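PDB 3E18: oxidoreductase from Listeria innocua, which binds NAD and is probably an NAD-dependent dehydrogenase of the GFO/IDH/MocA family, although its substrate and precise reaction are unknown. Local coordinates for residues K5-I10 / E31-F36; T22-A27 / S306-F311; L81-L86 / L106-V111. All coordinates share one frame; numbering follows the deposited sequence.

Interaction 1: K5-I10 / E31-F36; sequences KYQLVI and EVHGVF. With NAD (nicotinamide-adenine-dinucleotide), chain E.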
loop_
_atom_site.group_PDB
_atom_site.type_symbol
_atom_site.label_atom_id
_atom_site.label_comp_id
_atom_site.label_asym_id
_atom_site.label_seq_id
_atom_site.Cartn_x
_atom_site.Cartn_y
_atom_site.Cartn_z
ATOM N N LYS A 5 32.630 -8.373 36.156
ATOM C CA LYS A 5 32.213 -8.559 34.768
ATOM C C LYS A 5 31.477 -9.872 34.516
ATOM O O LYS A 5 31.999 -10.949 34.818
ATOM C CB LYS A 5 33.415 -8.451 33.826
ATOM C CG LYS A 5 33.711 -7.033 33.365
ATOM C CD LYS A 5 34.617 -7.031 32.137
ATOM C CE LYS A 5 34.558 -5.705 31.381
ATOM N NZ LYS A 5 35.038 -4.559 32.203
ATOM N N TYR A 6 30.268 -9.776 33.955
ATOM C CA TYR A 6 29.524 -10.955 33.515
ATOM C C TYR A 6 30.203 -11.610 32.326
ATOM O O TYR A 6 30.629 -10.928 31.403
ATOM C CB TYR A 6 28.115 -10.585 33.119
ATOM C CG TYR A 6 27.235 -10.198 34.275
ATOM C CD1 TYR A 6 26.668 -11.167 35.097
ATOM C CD2 TYR A 6 26.959 -8.863 34.540
ATOM C CE1 TYR A 6 25.840 -10.813 36.165
ATOM C CE2 TYR A 6 26.128 -8.497 35.606
ATOM C CZ TYR A 6 25.579 -9.480 36.411
ATOM O OH TYR A 6 24.759 -9.122 37.465
ATOM N N GLN A 7 30.278 -12.935 32.353
ATOM C CA GLN A 7 30.921 -13.700 31.303
ATOM C C GLN A 7 29.868 -14.298 30.394
ATOM O O GLN A 7 29.011 -15.075 30.846
ATOM C CB GLN A 7 31.766 -14.813 31.924
ATOM C CG GLN A 7 32.758 -14.317 32.976
ATOM C CD GLN A 7 33.772 -13.356 32.404
ATOM O OE1 GLN A 7 34.475 -13.678 31.441
ATOM N NE2 GLN A 7 33.855 -12.160 32.993
ATOM N N LEU A 8 29.943 -13.931 29.118
ATOM C CA LEU A 8 29.004 -14.382 28.088
ATOM C C LEU A 8 29.689 -15.359 27.153
ATOM O O LEU A 8 30.805 -15.101 26.716
ATOM C CB LEU A 8 28.516 -13.178 27.272
ATOM C CG LEU A 8 27.557 -13.474 26.115
ATOM C CD1 LEU A 8 26.130 -13.547 26.671
ATOM C CD2 LEU A 8 27.662 -12.403 25.068
ATOM N N VAL A 9 29.034 -16.477 26.841
ATOM C CA VAL A 9 29.532 -17.368 25.788
ATOM C C VAL A 9 28.663 -17.249 24.533
ATOM O O VAL A 9 27.428 -17.260 24.614
ATOM C CB VAL A 9 29.666 -18.842 26.269
ATOM C CG1 VAL A 9 29.922 -19.802 25.099
ATOM C CG2 VAL A 9 30.783 -18.957 27.324
ATOM N N ILE A 10 29.327 -17.105 23.386
ATOM C CA ILE A 10 28.677 -17.059 22.079
ATOM C C ILE A 10 28.409 -18.479 21.597
ATOM O O ILE A 10 29.338 -19.280 21.447
ATOM C CB ILE A 10 29.555 -16.300 21.027
ATOM C CG1 ILE A 10 29.857 -14.861 21.477
ATOM C CG2 ILE A 10 28.942 -16.357 19.612
ATOM C CD1 ILE A 10 28.665 -13.989 21.698
ATOM N N GLU A 31 31.856 -9.341 29.300
ATOM C CA GLU A 31 32.857 -9.707 28.313
ATOM C C GLU A 31 32.537 -11.053 27.674
ATOM O O GLU A 31 31.698 -11.806 28.186
ATOM C CB GLU A 31 34.263 -9.667 28.922
ATOM C CG GLU A 31 34.598 -10.807 29.841
ATOM C CD GLU A 31 36.048 -10.773 30.312
ATOM O OE1 GLU A 31 36.367 -9.943 31.197
ATOM O OE2 GLU A 31 36.856 -11.591 29.805
ATOM N N VAL A 32 33.189 -11.337 26.544
ATOM C CA VAL A 32 33.023 -12.604 25.866
ATOM C C VAL A 32 34.008 -13.588 26.474
ATOM O O VAL A 32 35.222 -13.455 26.309
ATOM C CB VAL A 32 33.256 -12.495 24.339
ATOM C CG1 VAL A 32 33.045 -13.840 23.679
ATOM C CG2 VAL A 32 32.334 -11.443 23.720
ATOM N N HIS A 33 33.472 -14.570 27.183
ATOM C CA HIS A 33 34.286 -15.593 27.832
ATOM C C HIS A 33 34.788 -16.605 26.821
ATOM O O HIS A 33 35.859 -17.184 26.986
ATOM C CB HIS A 33 33.466 -16.305 28.896
ATOM C CG HIS A 33 34.291 -17.043 29.901
ATOM N ND1 HIS A 33 34.915 -16.415 30.957
ATOM C CD2 HIS A 33 34.585 -18.359 30.020
ATOM C CE1 HIS A 33 35.560 -17.312 31.682
ATOM N NE2 HIS A 33 35.376 -18.500 31.133
ATOM N N GLY A 34 33.998 -16.823 25.776
ATOM C CA GLY A 34 34.333 -17.801 24.762
ATOM C C GLY A 34 33.220 -18.135 23.786
ATOM O O GLY A 34 32.178 -17.472 23.749
ATOM N N VAL A 35 33.452 -19.184 23.004
ATOM C CA VAL A 35 32.632 -19.503 21.842
ATOM C C VAL A 35 32.371 -21.009 21.741
ATOM O O VAL A 35 33.278 -21.817 21.924
ATOM C CB VAL A 35 33.337 -19.037 20.527
ATOM C CG1 VAL A 35 32.649 -19.606 19.297
ATOM C CG2 VAL A 35 33.406 -17.522 20.441
ATOM N N PHE A 36 31.126 -21.379 21.447
ATOM C CA PHE A 36 30.830 -22.716 20.945
ATOM C C PHE A 36 30.124 -22.665 19.595
ATOM O O PHE A 36 29.224 -21.848 19.379
ATOM C CB PHE A 36 29.984 -23.532 21.937
ATOM C CG PHE A 36 29.589 -24.882 21.405
ATOM C CD1 PHE A 36 30.548 -25.881 21.225
ATOM C CD2 PHE A 36 28.272 -25.141 21.030
ATOM C CE1 PHE A 36 30.201 -27.116 20.689
ATOM C CE2 PHE A 36 27.914 -26.383 20.506
ATOM C CZ PHE A 36 28.882 -27.369 20.337
HETATM P PA NAD E . 24.733 -18.421 10.136
HETATM O O1A NAD E . 25.652 -17.451 9.499
HETATM O O2A NAD E . 24.349 -19.548 9.268
HETATM O O5B NAD E . 25.369 -18.958 11.509
HETATM C C5B NAD E . 24.715 -19.855 12.379
HETATM C C4B NAD E . 25.798 -20.633 13.119
HETATM O O4B NAD E . 25.231 -21.470 14.111
HETATM C C3B NAD E . 26.575 -21.535 12.163
HETATM O O3B NAD E . 27.951 -21.276 12.307
HETATM C C2B NAD E . 26.232 -22.937 12.623
HETATM O O2B NAD E . 27.298 -23.843 12.454
HETATM C C1B NAD E . 25.881 -22.723 14.084
HETATM N N9A NAD E . 24.989 -23.758 14.632
HETATM C C8A NAD E . 23.957 -24.402 13.994
HETATM N N7A NAD E . 23.388 -25.269 14.866
HETATM C C5A NAD E . 24.049 -25.184 16.044
HETATM C C6A NAD E . 23.895 -25.847 17.257
HETATM N N6A NAD E . 22.830 -26.624 17.447
HETATM N N1A NAD E . 24.745 -25.545 18.310
HETATM C C2A NAD E . 25.743 -24.601 18.163
HETATM N N3A NAD E . 25.891 -23.951 16.955
HETATM C C4A NAD E . 25.060 -24.239 15.913
HETATM O O3 NAD E . 23.404 -17.637 10.629
HETATM P PN NAD E . 23.338 -16.082 10.978
HETATM O O1N NAD E . 22.998 -15.309 9.753
HETATM O O2N NAD E . 24.488 -15.683 11.819
HETATM O O5D NAD E . 21.992 -16.028 11.905
HETATM C C5D NAD E . 21.868 -16.736 13.119
HETATM C C4D NAD E . 20.726 -16.126 13.962
HETATM O O4D NAD E . 20.901 -14.724 14.066
HETATM C C3D NAD E . 19.353 -16.322 13.344
HETATM O O3D NAD E . 18.390 -16.463 14.379
HETATM C C2D NAD E . 19.064 -15.025 12.617
HETATM O O2D NAD E . 17.678 -14.767 12.610
HETATM C C1D NAD E . 19.805 -14.018 13.486
HETATM N N1N NAD E . 20.252 -12.777 12.800
HETATM C C2N NAD E . 19.840 -11.594 13.345
HETATM C C3N NAD E . 20.200 -10.368 12.796
HETATM C C7N NAD E . 19.911 -9.121 13.573
HETATM O O7N NAD E . 20.077 -7.876 12.949
HETATM N N7N NAD E . 19.512 -9.199 14.846
HETATM C C4N NAD E . 21.037 -10.343 11.671
HETATM C C5N NAD E . 21.473 -11.552 11.122
HETATM C C6N NAD E . 21.080 -12.764 11.701
#

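Interaction 2: T22-A27 / S306-F311; sequences TLASAA and SFYNNF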
loop_
_atom_site.group_PDB
_atom_site.type_symbol
_atom_site.label_atom_id
_atom_site.label_comp_id
_atom_site.label_asym_id
_atom_site.label_seq_id
_atom_site.Cartn_x
_atom_site.Cartn_y
_atom_site.Cartn_z
ATOM N N THR A 22 31.962 -8.337 18.931
ATOM C CA THR A 22 32.114 -6.880 18.906
ATOM C C THR A 22 31.057 -6.155 19.743
ATOM O O THR A 22 31.387 -5.250 20.504
ATOM C CB THR A 22 32.121 -6.347 17.454
ATOM O OG1 THR A 22 33.018 -7.138 16.665
ATOM C CG2 THR A 22 32.576 -4.895 17.405
ATOM N N LEU A 23 29.799 -6.575 19.622
ATOM C CA LEU A 23 28.692 -5.927 20.340
ATOM C C LEU A 23 28.749 -6.076 21.854
ATOM O O LEU A 23 28.630 -5.084 22.582
ATOM C CB LEU A 23 27.332 -6.437 19.838
ATOM C CG LEU A 23 26.822 -5.977 18.474
ATOM C CD1 LEU A 23 25.497 -6.659 18.130
ATOM C CD2 LEU A 23 26.677 -4.463 18.443
ATOM N N ALA A 24 28.913 -7.308 22.332
ATOM C CA ALA A 24 28.946 -7.575 23.775
ATOM C C ALA A 24 30.176 -6.954 24.464
ATOM O O ALA A 24 30.079 -6.463 25.593
ATOM C CB ALA A 24 28.873 -9.071 24.041
ATOM N N SER A 25 31.316 -6.959 23.768
ATOM C CA SER A 25 32.558 -6.341 24.267
ATOM C C SER A 25 32.475 -4.828 24.487
ATOM O O SER A 25 33.206 -4.280 25.313
ATOM C CB SER A 25 33.714 -6.629 23.317
ATOM O OG SER A 25 33.989 -8.013 23.266
ATOM N N ALA A 26 31.592 -4.163 23.744
ATOM C CA ALA A 26 31.399 -2.721 23.859
ATOM C C ALA A 26 30.603 -2.327 25.100
ATOM O O ALA A 26 30.556 -1.150 25.460
ATOM C CB ALA A 26 30.731 -2.175 22.600
ATOM N N ALA A 27 29.975 -3.301 25.751
ATOM C CA ALA A 27 29.205 -3.036 26.968
ATOM C C ALA A 27 30.153 -2.846 28.149
ATOM O O ALA A 27 31.279 -3.321 28.112
ATOM C CB ALA A 27 28.235 -4.165 27.241
ATOM N N SER A 306 22.413 1.258 25.485
ATOM C CA SER A 306 22.510 0.240 24.453
ATOM C C SER A 306 21.834 -1.051 24.922
ATOM O O SER A 306 21.576 -1.222 26.116
ATOM C CB SER A 306 23.981 -0.034 24.108
ATOM O OG SER A 306 24.628 -0.829 25.112
ATOM N N PHE A 307 21.522 -1.935 23.978
ATOM C CA PHE A 307 20.904 -3.227 24.300
ATOM C C PHE A 307 21.690 -3.991 25.381
ATOM O O PHE A 307 21.140 -4.388 26.404
ATOM C CB PHE A 307 20.762 -4.087 23.035
ATOM C CG PHE A 307 20.268 -5.474 23.311
ATOM C CD1 PHE A 307 18.903 -5.725 23.381
ATOM C CD2 PHE A 307 21.161 -6.525 23.532
ATOM C CE1 PHE A 307 18.446 -6.999 23.645
ATOM C CE2 PHE A 307 20.709 -7.805 23.810
ATOM C CZ PHE A 307 19.353 -8.045 23.862
ATOM N N TYR A 308 22.982 -4.173 25.154
ATOM C CA TYR A 308 23.798 -4.962 26.066
ATOM C C TYR A 308 24.046 -4.308 27.417
ATOM O O TYR A 308 24.188 -5.019 28.408
ATOM C CB TYR A 308 25.117 -5.360 25.400
ATOM C CG TYR A 308 25.054 -6.682 24.676
ATOM C CD1 TYR A 308 25.222 -6.751 23.295
ATOM C CD2 TYR A 308 24.825 -7.874 25.375
ATOM C CE1 TYR A 308 25.177 -7.968 22.629
ATOM C CE2 TYR A 308 24.784 -9.089 24.720
ATOM C CZ TYR A 308 24.968 -9.130 23.347
ATOM O OH TYR A 308 24.927 -10.334 22.694
ATOM N N ASN A 309 24.058 -2.972 27.479
ATOM C CA ASN A 309 24.162 -2.291 28.769
ATOM C C ASN A 309 22.858 -2.391 29.525
ATOM O O ASN A 309 22.842 -2.507 30.753
ATOM C CB ASN A 309 24.578 -0.826 28.617
ATOM C CG ASN A 309 26.066 -0.673 28.373
ATOM O OD1 ASN A 309 26.871 -1.479 28.836
ATOM N ND2 ASN A 309 26.439 0.366 27.645
ATOM N N ASN A 310 21.763 -2.370 28.785
ATOM C CA ASN A 310 20.464 -2.607 29.409
ATOM C C ASN A 310 20.323 -4.040 29.961
ATOM O O ASN A 310 19.763 -4.238 31.042
ATOM C CB ASN A 310 19.340 -2.323 28.430
ATOM C CG ASN A 310 17.986 -2.599 29.032
ATOM O OD1 ASN A 310 17.206 -3.392 28.508
ATOM N ND2 ASN A 310 17.728 -1.994 30.168
ATOM N N PHE A 311 20.783 -5.022 29.190
ATOM C CA PHE A 311 20.822 -6.430 29.609
ATOM C C PHE A 311 21.585 -6.587 30.941
ATOM O O PHE A 311 21.078 -7.220 31.864
ATOM C CB PHE A 311 21.459 -7.308 28.514
ATOM C CG PHE A 311 21.620 -8.767 28.902
ATOM C CD1 PHE A 311 20.508 -9.597 29.044
ATOM C CD2 PHE A 311 22.889 -9.311 29.107
ATOM C CE1 PHE A 311 20.655 -10.943 29.407
ATOM C CE2 PHE A 311 23.049 -10.655 29.459
ATOM C CZ PHE A 311 21.933 -11.470 29.614
HETATM O O HOH W 1 29.350 0.619 26.940
#

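Interaction 3: L81-L86 / L106-V111; sequences LAISAL and LAIMDV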
loop_
_atom_site.group_PDB
_atom_site.type_symbol
_atom_site.label_atom_id
_atom_site.label_comp_id
_atom_site.label_asym_id
_atom_site.label_seq_id
_atom_site.Cartn_x
_atom_site.Cartn_y
_atom_site.Cartn_z
ATOM N N LEU A 81 18.213 -24.845 22.969
ATOM C CA LEU A 81 19.436 -24.258 23.517
ATOM C C LEU A 81 19.155 -23.260 24.634
ATOM O O LEU A 81 19.896 -23.213 25.612
ATOM C CB LEU A 81 20.276 -23.609 22.414
ATOM C CG LEU A 81 20.683 -24.529 21.257
ATOM C CD1 LEU A 81 21.424 -23.760 20.157
ATOM C CD2 LEU A 81 21.498 -25.718 21.713
ATOM N N ALA A 82 18.088 -22.472 24.489
ATOM C CA ALA A 82 17.685 -21.511 25.521
ATOM C C ALA A 82 17.203 -22.198 26.784
ATOM O O ALA A 82 17.644 -21.850 27.870
ATOM C CB ALA A 82 16.619 -20.538 25.005
ATOM N N ILE A 83 16.300 -23.167 26.644
ATOM C CA ILE A 83 15.778 -23.888 27.813
ATOM C C ILE A 83 16.920 -24.641 28.516
ATOM O O ILE A 83 17.037 -24.575 29.727
ATOM C CB ILE A 83 14.589 -24.812 27.439
ATOM C CG1 ILE A 83 13.370 -23.958 27.057
ATOM C CG2 ILE A 83 14.270 -25.809 28.581
ATOM C CD1 ILE A 83 12.189 -24.745 26.500
ATOM N N SER A 84 17.802 -25.280 27.749
ATOM C CA SER A 84 19.005 -25.898 28.320
ATOM C C SER A 84 19.875 -24.940 29.123
ATOM O O SER A 84 20.352 -25.296 30.202
ATOM C CB SER A 84 19.867 -26.531 27.226
ATOM O OG SER A 84 19.209 -27.660 26.714
ATOM N N ALA A 85 20.110 -23.740 28.588
ATOM C CA ALA A 85 20.956 -22.765 29.273
ATOM C C ALA A 85 20.285 -22.282 30.544
ATOM O O ALA A 85 20.915 -22.219 31.606
ATOM C CB ALA A 85 21.291 -21.606 28.358
ATOM N N LEU A 86 18.995 -21.981 30.451
ATOM C CA LEU A 86 18.231 -21.581 31.623
ATOM C C LEU A 86 18.313 -22.622 32.739
ATOM O O LEU A 86 18.731 -22.282 33.845
ATOM C CB LEU A 86 16.781 -21.242 31.274
ATOM C CG LEU A 86 16.632 -19.960 30.435
ATOM C CD1 LEU A 86 15.268 -19.909 29.784
ATOM C CD2 LEU A 86 16.909 -18.678 31.244
ATOM N N LEU A 106 6.481 -18.854 25.247
ATOM C CA LEU A 106 5.772 -18.931 26.526
ATOM C C LEU A 106 6.413 -20.022 27.407
ATOM O O LEU A 106 6.568 -19.829 28.619
ATOM C CB LEU A 106 4.298 -19.235 26.278
ATOM C CG LEU A 106 3.152 -18.370 26.782
ATOM C CD1 LEU A 106 3.470 -16.869 26.763
ATOM C CD2 LEU A 106 1.932 -18.661 25.932
ATOM N N ALA A 107 6.817 -21.132 26.785
ATOM C CA ALA A 107 7.564 -22.188 27.476
ATOM C C ALA A 107 8.891 -21.697 28.050
ATOM O O ALA A 107 9.201 -21.980 29.207
ATOM C CB ALA A 107 7.777 -23.385 26.575
ATOM N N ILE A 108 9.670 -20.979 27.234
ATOM C CA ILE A 108 10.926 -20.387 27.669
ATOM C C ILE A 108 10.742 -19.392 28.814
ATOM O O ILE A 108 11.473 -19.450 29.804
ATOM C CB ILE A 108 11.649 -19.703 26.510
ATOM C CG1 ILE A 108 12.071 -20.749 25.480
ATOM C CG2 ILE A 108 12.860 -18.924 27.021
ATOM C CD1 ILE A 108 12.720 -20.142 24.239
ATOM N N MET A 109 9.745 -18.516 28.678
ATOM C CA MET A 109 9.370 -17.559 29.718
ATOM C C MET A 109 9.060 -18.243 31.057
ATOM O O MET A 109 9.520 -17.786 32.118
ATOM C CB MET A 109 8.176 -16.694 29.260
ATOM C CG MET A 109 8.525 -15.583 28.229
ATOM S SD MET A 109 7.094 -14.792 27.415
ATOM C CE MET A 109 6.226 -14.082 28.808
ATOM N N ASP A 110 8.297 -19.333 30.988
ATOM C CA ASP A 110 7.985 -20.168 32.150
ATOM C C ASP A 110 9.239 -20.731 32.822
ATOM O O ASP A 110 9.394 -20.613 34.025
ATOM C CB ASP A 110 7.058 -21.316 31.750
ATOM C CG ASP A 110 5.619 -20.869 31.532
ATOM O OD1 ASP A 110 5.232 -19.774 31.999
ATOM O OD2 ASP A 110 4.877 -21.634 30.886
ATOM N N VAL A 111 10.125 -21.325 32.032
ATOM C CA VAL A 111 11.385 -21.857 32.545
ATOM C C VAL A 111 12.231 -20.749 33.194
ATOM O O VAL A 111 12.693 -20.924 34.310
ATOM C CB VAL A 111 12.187 -22.632 31.457
ATOM C CG1 VAL A 111 13.560 -23.064 31.983
ATOM C CG2 VAL A 111 11.398 -23.856 30.972
#

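Interaction 1: K5-I10 / E31-F36
His33 ND1 donates to Gln7 OE1 over 2.8 Å, a nearly straight bond (169° at the hydrogen) in which the oxygen lies at the edge of the imidazole, in the plane of the ring. The amide of Gln7 stands steeply to that ring, the two planes 80° apart. Its chain bends at chi2 (-62°), which turns CD back, and the other end of the amide is held as well: NE2 donates to Lys5 O at 2.9 Å. With a bond at each end, the amide has its flip settled. Alongside it, pointing the same way, runs the side chain of Glu31, whose CG packs 3.3 Å from Gln7 OE1; the carboxylate OE1 of Glu31 meets Lys5 CD, and the two side chains cross at about a right angle.

Beneath these side chains the backbones pair as parallel neighbours, the first and second strands of a Rossmann fold, joined through helix 15-25 in a beta-alpha-beta crossover. Leu8 O takes the amide of His33 at 2.8 Å, and the register then slips by one residue in a beta bulge. His33 is the extra residue, between Val32, which pairs with Leu8, and Gly34, which pairs with Val9. Gly34 N is buried without a partner, whereas Gly34 O receives Ile10 N at 2.9 Å. On the face turned to helix 15-25, Ile10 CG1 touches Val32 CG1 at 4.0 Å and Ile10 CB packs against Val35 CG2. Pairing continues to Phe36, whose N binds Ile10 O and whose ring atom CE2 comes within 3.7 Å of C2A in the adenine of NAD.

Interaction 2: T22-A27 / S306-F311
Tyr308, in the first turn of helix 307-315, lays its ring against the last turn of helix 15-25, the helix that links the first two strands of the Rossmann fold; a segment from far along the chain thus packs onto the nucleotide-binding domain. The main interaction is CH-pi. Ala24 CA lies over one face of the Tyr308 ring, 4.0 Å from its centroid and 15° off the normal, while Phe307 CD2 lies over the opposite face, toward its rim.

Apolar contacts extend the fit. Leu23 CB reaches Tyr308 CE1 at 3.8 Å, approaching obliquely, and Ala24 CB touches CZ of the same ring. Nearer the backbone of Tyr308, its CB meets Ala27 CB at 3.8 Å. Asn309 OD1 adds a plain van der Waals contact, 3.4 Å from Ala27 CB.

Polar bonds complete the contact. The hydroxyl of Tyr308 is hydrogen-bonded to His20 ND1, one turn earlier on helix 15-25, and so the ring is held at its tip as well as on its face. Within 306-311, Ser306 is the N-cap of helix 307-315, its OG accepting from Asn309 N. The side chain of Asn309 serves the other segment: OD1 accepts from the amide of Asp28, just beyond Ala27. Its ND2 donates to a water at 3.0 Å, and that water in turn donates to Ala26 O at 2.6 Å.

Interaction 3: L81-L86 / L106-V111
Ile83 and Ile108 meet where helices 78-87 and 102-115 run side by side on the Rossmann fold, each being the helix that precedes a strand of the parallel sheet. The short segments are almost parallel, their directions 6° apart and their axes 9.7 Å from each other at closest approach. Such an alignment is what successive beta-alpha units produce when their helices cover the same side of a sheet, and the side chains that meet between these two are all aliphatic.

The side chains interleave at different angles. Ile83 and Ile108 cross obliquely, with CG1 of Ile83 3.8 Å from CG1 of Ile108. In Ile108, CG1 lies anti to the carbonyl carbon (chi1 -66°), and the two branches of the side chain diverge. The longer one continues to CD1, which touches Ala82 CB at 4.0 Å; the shorter one, CG2, receives Leu86 CD1 at 3.8 Å. The side chains of Leu86 and Ile108 stand at about a right angle to each other, and the leucine touches Ile108 through its CD1 methyl. Leu86 CD1 also rests against the backbone carbonyl oxygen of Ile108. Ile108 is thereby in touch with three residues of the other helix. Around the contact, Ala82 also packs on Ile71 of the sheet strand 68-71, and Ile108 on Thr99 in a loop.

Val111, one turn further on, is divided in a similar way between two neighbours. With CG1 anti to its backbone N (chi1 175°), Val111 sets that methyl 3.8 Å from Leu86 CB, while its other methyl, CG2, faces Ile83 CG2 at 4.2 Å.

From the N terminus, strand 6-11 leads through helix 15-25 to strand 30-36, and interaction 1 closes this first beta-alpha-beta loop. Interaction 2 begins on the helix inside that loop but closes only at 306-311, almost 280 residues later, so interactions 1 and 2 cross along the chain. They also touch in space: Leu8 CD2 packs on Ala24 CB, joining strand and helix. Interaction 3 opens after interaction 1 has closed, closes the loop from helix 78-87 through strand 91-95 to helix 102-115, and is nested in the long loop of interaction 2. Interactions 1 and 3 build the nucleotide-binding domain locally, whereas interaction 2 brings a late helix back onto it.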